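PDB 3WAD: glycosyltransferase from Streptomyces halstedii, which belongs to the GT-B glycosyltransferases, with two Rossmann-like domains, and is related to the erythromycin biosynthesis protein CIII family. Local coordinates for residues B[146-157]-B[198-209]. Numbering follows the deposited sequence.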
loop_
_atom_site.group_PDB
_atom_site.type_symbol
_atom_site.label_atom_id
_atom_site.label_comp_id
_atom_site.label_asym_id
_atom_site.label_seq_id
_atom_site.Cartn_x
_atom_site.Cartn_y
_atom_site.Cartn_z
ATOM N N PRO B 146 17.241 -17.260 -4.288
ATOM C CA PRO B 146 16.144 -18.139 -4.393
ATOM C C PRO B 146 14.958 -17.242 -4.981
ATOM O O PRO B 146 14.900 -15.991 -4.734
ATOM C CB PRO B 146 15.875 -18.462 -2.958
ATOM C CG PRO B 146 16.405 -17.175 -2.173
ATOM C CD PRO B 146 17.531 -16.843 -2.887
ATOM N N HIS B 147 14.079 -17.831 -5.805
ATOM C CA HIS B 147 12.968 -17.028 -6.417
ATOM C C HIS B 147 11.661 -17.794 -6.304
ATOM O O HIS B 147 11.612 -19.027 -6.492
ATOM C CB HIS B 147 13.316 -16.596 -7.832
ATOM C CG HIS B 147 13.873 -17.701 -8.667
ATOM N ND1 HIS B 147 13.073 -18.510 -9.447
ATOM C CD2 HIS B 147 15.133 -18.187 -8.790
ATOM C CE1 HIS B 147 13.822 -19.424 -10.037
ATOM N NE2 HIS B 147 15.078 -19.221 -9.689
ATOM N N VAL B 148 10.606 -17.066 -5.980
ATOM C CA VAL B 148 9.298 -17.648 -5.804
ATOM C C VAL B 148 8.414 -17.252 -7.002
ATOM O O VAL B 148 8.235 -16.006 -7.286
ATOM C CB VAL B 148 8.685 -17.135 -4.544
ATOM C CG1 VAL B 148 7.219 -17.650 -4.413
ATOM C CG2 VAL B 148 9.502 -17.560 -3.364
ATOM N N ARG B 149 7.895 -18.270 -7.713
ATOM C CA ARG B 149 6.991 -18.037 -8.834
ATOM C C ARG B 149 5.580 -17.785 -8.255
ATOM O O ARG B 149 5.001 -18.667 -7.610
ATOM C CB ARG B 149 7.089 -19.173 -9.884
ATOM C CG ARG B 149 6.126 -19.003 -11.113
ATOM C CD ARG B 149 6.286 -20.140 -12.084
ATOM N NE ARG B 149 5.884 -21.374 -11.418
ATOM C CZ ARG B 149 4.825 -22.118 -11.757
ATOM N NH1 ARG B 149 4.051 -21.775 -12.802
ATOM N NH2 ARG B 149 4.537 -23.186 -11.014
ATOM N N MET B 150 5.043 -16.579 -8.492
ATOM C CA MET B 150 3.771 -16.227 -7.935
ATOM C C MET B 150 2.604 -16.451 -8.930
ATOM O O MET B 150 2.544 -15.808 -9.983
ATOM C CB MET B 150 3.726 -14.801 -7.366
ATOM C CG MET B 150 2.334 -14.499 -6.772
ATOM S SD MET B 150 2.476 -13.014 -5.739
ATOM C CE MET B 150 0.961 -13.155 -4.875
ATOM N N LEU B 151 1.681 -17.361 -8.573
ATOM C CA LEU B 151 0.522 -17.625 -9.455
ATOM C C LEU B 151 -0.474 -16.503 -9.354
ATOM O O LEU B 151 -0.496 -15.698 -8.387
ATOM C CB LEU B 151 -0.163 -18.935 -9.070
ATOM C CG LEU B 151 0.747 -20.197 -9.149
ATOM C CD1 LEU B 151 0.027 -21.502 -8.763
ATOM C CD2 LEU B 151 1.355 -20.413 -10.539
ATOM N N PHE B 152 -1.377 -16.483 -10.318
ATOM C CA PHE B 152 -2.396 -15.421 -10.391
ATOM C C PHE B 152 -3.765 -16.104 -10.676
ATOM O O PHE B 152 -4.803 -15.443 -10.867
ATOM C CB PHE B 152 -1.954 -14.402 -11.500
ATOM C CG PHE B 152 -1.840 -15.032 -12.849
ATOM C CD1 PHE B 152 -3.015 -15.261 -13.611
ATOM C CD2 PHE B 152 -0.617 -15.459 -13.327
ATOM C CE1 PHE B 152 -2.911 -15.926 -14.844
ATOM C CE2 PHE B 152 -0.510 -16.098 -14.476
ATOM C CZ PHE B 152 -1.660 -16.342 -15.265
ATOM N N GLY B 153 -3.779 -17.439 -10.658
ATOM C CA GLY B 153 -5.031 -18.254 -10.726
ATOM C C GLY B 153 -4.492 -19.666 -10.560
ATOM O O GLY B 153 -3.437 -19.870 -9.943
ATOM N N LEU B 154 -5.143 -20.648 -11.166
ATOM C CA LEU B 154 -4.555 -21.980 -11.242
ATOM C C LEU B 154 -3.269 -22.119 -12.059
ATOM O O LEU B 154 -2.951 -21.311 -12.935
ATOM C CB LEU B 154 -5.612 -22.988 -11.748
ATOM C CG LEU B 154 -7.015 -23.042 -11.121
ATOM C CD1 LEU B 154 -7.809 -24.257 -11.743
ATOM C CD2 LEU B 154 -7.080 -23.110 -9.603
ATOM N N ASP B 155 -2.490 -23.138 -11.740
ATOM C CA ASP B 155 -1.189 -23.312 -12.360
ATOM C C ASP B 155 -1.282 -24.143 -13.657
ATOM O O ASP B 155 -0.809 -25.280 -13.695
ATOM C CB ASP B 155 -0.221 -23.945 -11.356
ATOM C CG ASP B 155 1.211 -23.899 -11.821
ATOM O OD1 ASP B 155 1.594 -23.231 -12.850
ATOM O OD2 ASP B 155 1.996 -24.541 -11.108
ATOM N N GLN B 156 -1.903 -23.568 -14.702
ATOM C CA GLN B 156 -2.025 -24.235 -15.986
ATOM C C GLN B 156 -0.655 -24.631 -16.484
ATOM O O GLN B 156 -0.464 -25.701 -17.086
ATOM C CB GLN B 156 -2.657 -23.285 -17.022
ATOM C CG GLN B 156 -4.092 -22.878 -16.749
ATOM C CD GLN B 156 -5.129 -24.017 -16.828
ATOM O OE1 GLN B 156 -4.790 -25.207 -16.862
ATOM N NE2 GLN B 156 -6.434 -23.617 -16.897
ATOM N N TRP B 157 0.322 -23.734 -16.292
ATOM C CA TRP B 157 1.625 -23.943 -16.901
ATOM C C TRP B 157 2.306 -25.092 -16.188
ATOM O O TRP B 157 2.929 -25.923 -16.851
ATOM C CB TRP B 157 2.468 -22.666 -16.727
ATOM C CG TRP B 157 3.781 -22.568 -17.491
ATOM C CD1 TRP B 157 5.052 -22.620 -16.958
ATOM C CD2 TRP B 157 3.947 -22.290 -18.901
ATOM N NE1 TRP B 157 5.990 -22.418 -17.958
ATOM C CE2 TRP B 157 5.343 -22.218 -19.152
ATOM C CE3 TRP B 157 3.059 -22.197 -19.979
ATOM C CZ2 TRP B 157 5.874 -21.956 -20.433
ATOM C CZ3 TRP B 157 3.573 -21.916 -21.273
ATOM C CH2 TRP B 157 4.987 -21.804 -21.483
ATOM N N SER B 198 14.382 -25.172 -12.418
ATOM C CA SER B 198 13.886 -24.192 -11.499
ATOM C C SER B 198 13.660 -22.846 -12.227
ATOM O O SER B 198 12.932 -22.006 -11.733
ATOM C CB SER B 198 14.865 -24.077 -10.336
ATOM O OG SER B 198 15.999 -23.451 -10.878
ATOM N N LEU B 199 14.202 -22.664 -13.435
ATOM C CA LEU B 199 13.916 -21.442 -14.236
ATOM C C LEU B 199 12.462 -21.452 -14.750
ATOM O O LEU B 199 11.876 -20.400 -15.049
ATOM C CB LEU B 199 14.851 -21.308 -15.469
ATOM C CG LEU B 199 16.329 -21.042 -15.088
ATOM C CD1 LEU B 199 17.094 -20.925 -16.338
ATOM C CD2 LEU B 199 16.475 -19.741 -14.239
ATOM N N VAL B 200 11.912 -22.656 -14.860
ATOM C CA VAL B 200 10.575 -22.809 -15.391
ATOM C C VAL B 200 9.535 -22.567 -14.351
ATOM O O VAL B 200 8.524 -21.881 -14.614
ATOM C CB VAL B 200 10.343 -24.241 -15.991
ATOM C CG1 VAL B 200 8.862 -24.378 -16.307
ATOM C CG2 VAL B 200 11.205 -24.422 -17.279
ATOM N N THR B 201 9.754 -23.137 -13.154
ATOM C CA THR B 201 8.721 -23.071 -12.150
ATOM C C THR B 201 9.042 -22.426 -10.802
ATOM O O THR B 201 8.134 -22.348 -9.934
ATOM C CB THR B 201 8.129 -24.449 -11.937
ATOM O OG1 THR B 201 9.204 -25.352 -11.711
ATOM C CG2 THR B 201 7.230 -24.910 -13.233
ATOM N N GLY B 202 10.273 -21.916 -10.650
ATOM C CA GLY B 202 10.711 -21.256 -9.418
ATOM C C GLY B 202 11.435 -22.211 -8.441
ATOM O O GLY B 202 11.232 -23.437 -8.481
ATOM N N THR B 203 12.254 -21.651 -7.545
ATOM C CA THR B 203 12.749 -22.415 -6.373
ATOM C C THR B 203 11.547 -22.937 -5.774
ATOM O O THR B 203 11.537 -24.061 -5.314
ATOM C CB THR B 203 13.352 -21.524 -5.221
ATOM O OG1 THR B 203 14.282 -20.656 -5.797
ATOM C CG2 THR B 203 14.066 -22.388 -4.125
ATOM N N THR B 204 10.518 -22.093 -5.660
ATOM C CA THR B 204 9.208 -22.638 -5.322
ATOM C C THR B 204 8.078 -21.762 -5.871
ATOM O O THR B 204 8.340 -20.795 -6.546
ATOM C CB THR B 204 9.051 -22.856 -3.832
ATOM O OG1 THR B 204 7.868 -23.608 -3.598
ATOM C CG2 THR B 204 8.948 -21.559 -3.018
ATOM N N THR B 205 6.834 -22.130 -5.587
ATOM C CA THR B 205 5.639 -21.492 -6.220
ATOM C C THR B 205 4.749 -21.051 -5.111
ATOM O O THR B 205 4.612 -21.791 -4.139
ATOM C CB THR B 205 4.903 -22.517 -7.020
ATOM O OG1 THR B 205 5.692 -22.755 -8.168
ATOM C CG2 THR B 205 3.494 -21.978 -7.457
ATOM N N LEU B 206 4.169 -19.845 -5.224
ATOM C CA LEU B 206 3.190 -19.354 -4.234
ATOM C C LEU B 206 1.846 -19.379 -4.949
ATOM O O LEU B 206 1.713 -18.783 -6.043
ATOM C CB LEU B 206 3.507 -17.877 -3.733
ATOM C CG LEU B 206 2.481 -17.169 -2.844
ATOM C CD1 LEU B 206 2.084 -17.900 -1.499
ATOM C CD2 LEU B 206 2.910 -15.781 -2.445
ATOM N N ALA B 207 0.856 -20.042 -4.350
ATOM C CA ALA B 207 -0.499 -20.138 -4.934
ATOM C C ALA B 207 -1.434 -19.061 -4.433
ATOM O O ALA B 207 -1.374 -18.706 -3.225
ATOM C CB ALA B 207 -1.079 -21.557 -4.612
ATOM N N VAL B 208 -2.348 -18.553 -5.288
ATOM C CA VAL B 208 -3.331 -17.618 -4.778
ATOM C C VAL B 208 -4.731 -18.250 -4.678
ATOM O O VAL B 208 -5.619 -17.698 -4.052
ATOM C CB VAL B 208 -3.406 -16.366 -5.671
ATOM C CG1 VAL B 208 -2.103 -15.542 -5.569
ATOM C CG2 VAL B 208 -3.735 -16.753 -7.137
ATOM N N ALA B 209 -4.938 -19.346 -5.373
ATOM C CA ALA B 209 -6.206 -20.078 -5.355
ATOM C C ALA B 209 -6.138 -21.067 -4.125
ATOM O O ALA B 209 -5.048 -21.598 -3.816
ATOM C CB ALA B 209 -6.364 -20.869 -6.675
HETATM O O HOH W 1 -3.009 -20.439 -7.371
#
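Arg149 reaches across to Thr201 and Thr205 beside the ladder that joins parallel strands 147-150 and 204-206. Its NE donates to Thr201 O at 2.9 Å, meeting that oxygen from above the carbonyl plane. NH2 donates to Thr205 OG1 at 3.1 Å, tilted from the guanidinium plane. A bend at chi3 (64°) turns the otherwise extended chain toward these oxygens. Thr201 CG2 lies over one guanidinium face and Leu151 CD2 over the opposite one. At the edge of the guanidinium, Asp155 takes NH1 and NH2 end-on, one to each carboxylate oxygen. Asp155 also N-caps helix 156-168 through Gly158 N.

In the ladder, Arg149 N binds Thr204 O, Arg149 O accepts Leu206 N at 2.8 Å, and Leu151 N meets Leu206 O nearly straight (172°). At its start, His147 N donates to Thr203 OG1 at 2.8 Å. The His147 ring lies under that hydroxyl, with Glu141 and Trp129 holding its nitrogens. On the other sheet face, Val148 CG1 packs on Leu206 CB, and Met150 CE touches Val208 CG1. A water bridges Gly153 O and Ala209 N.

The buried guanidinium is thus paired with a carboxylate, which probably offsets its charge and ties the helix start to the N-terminal-domain sheet.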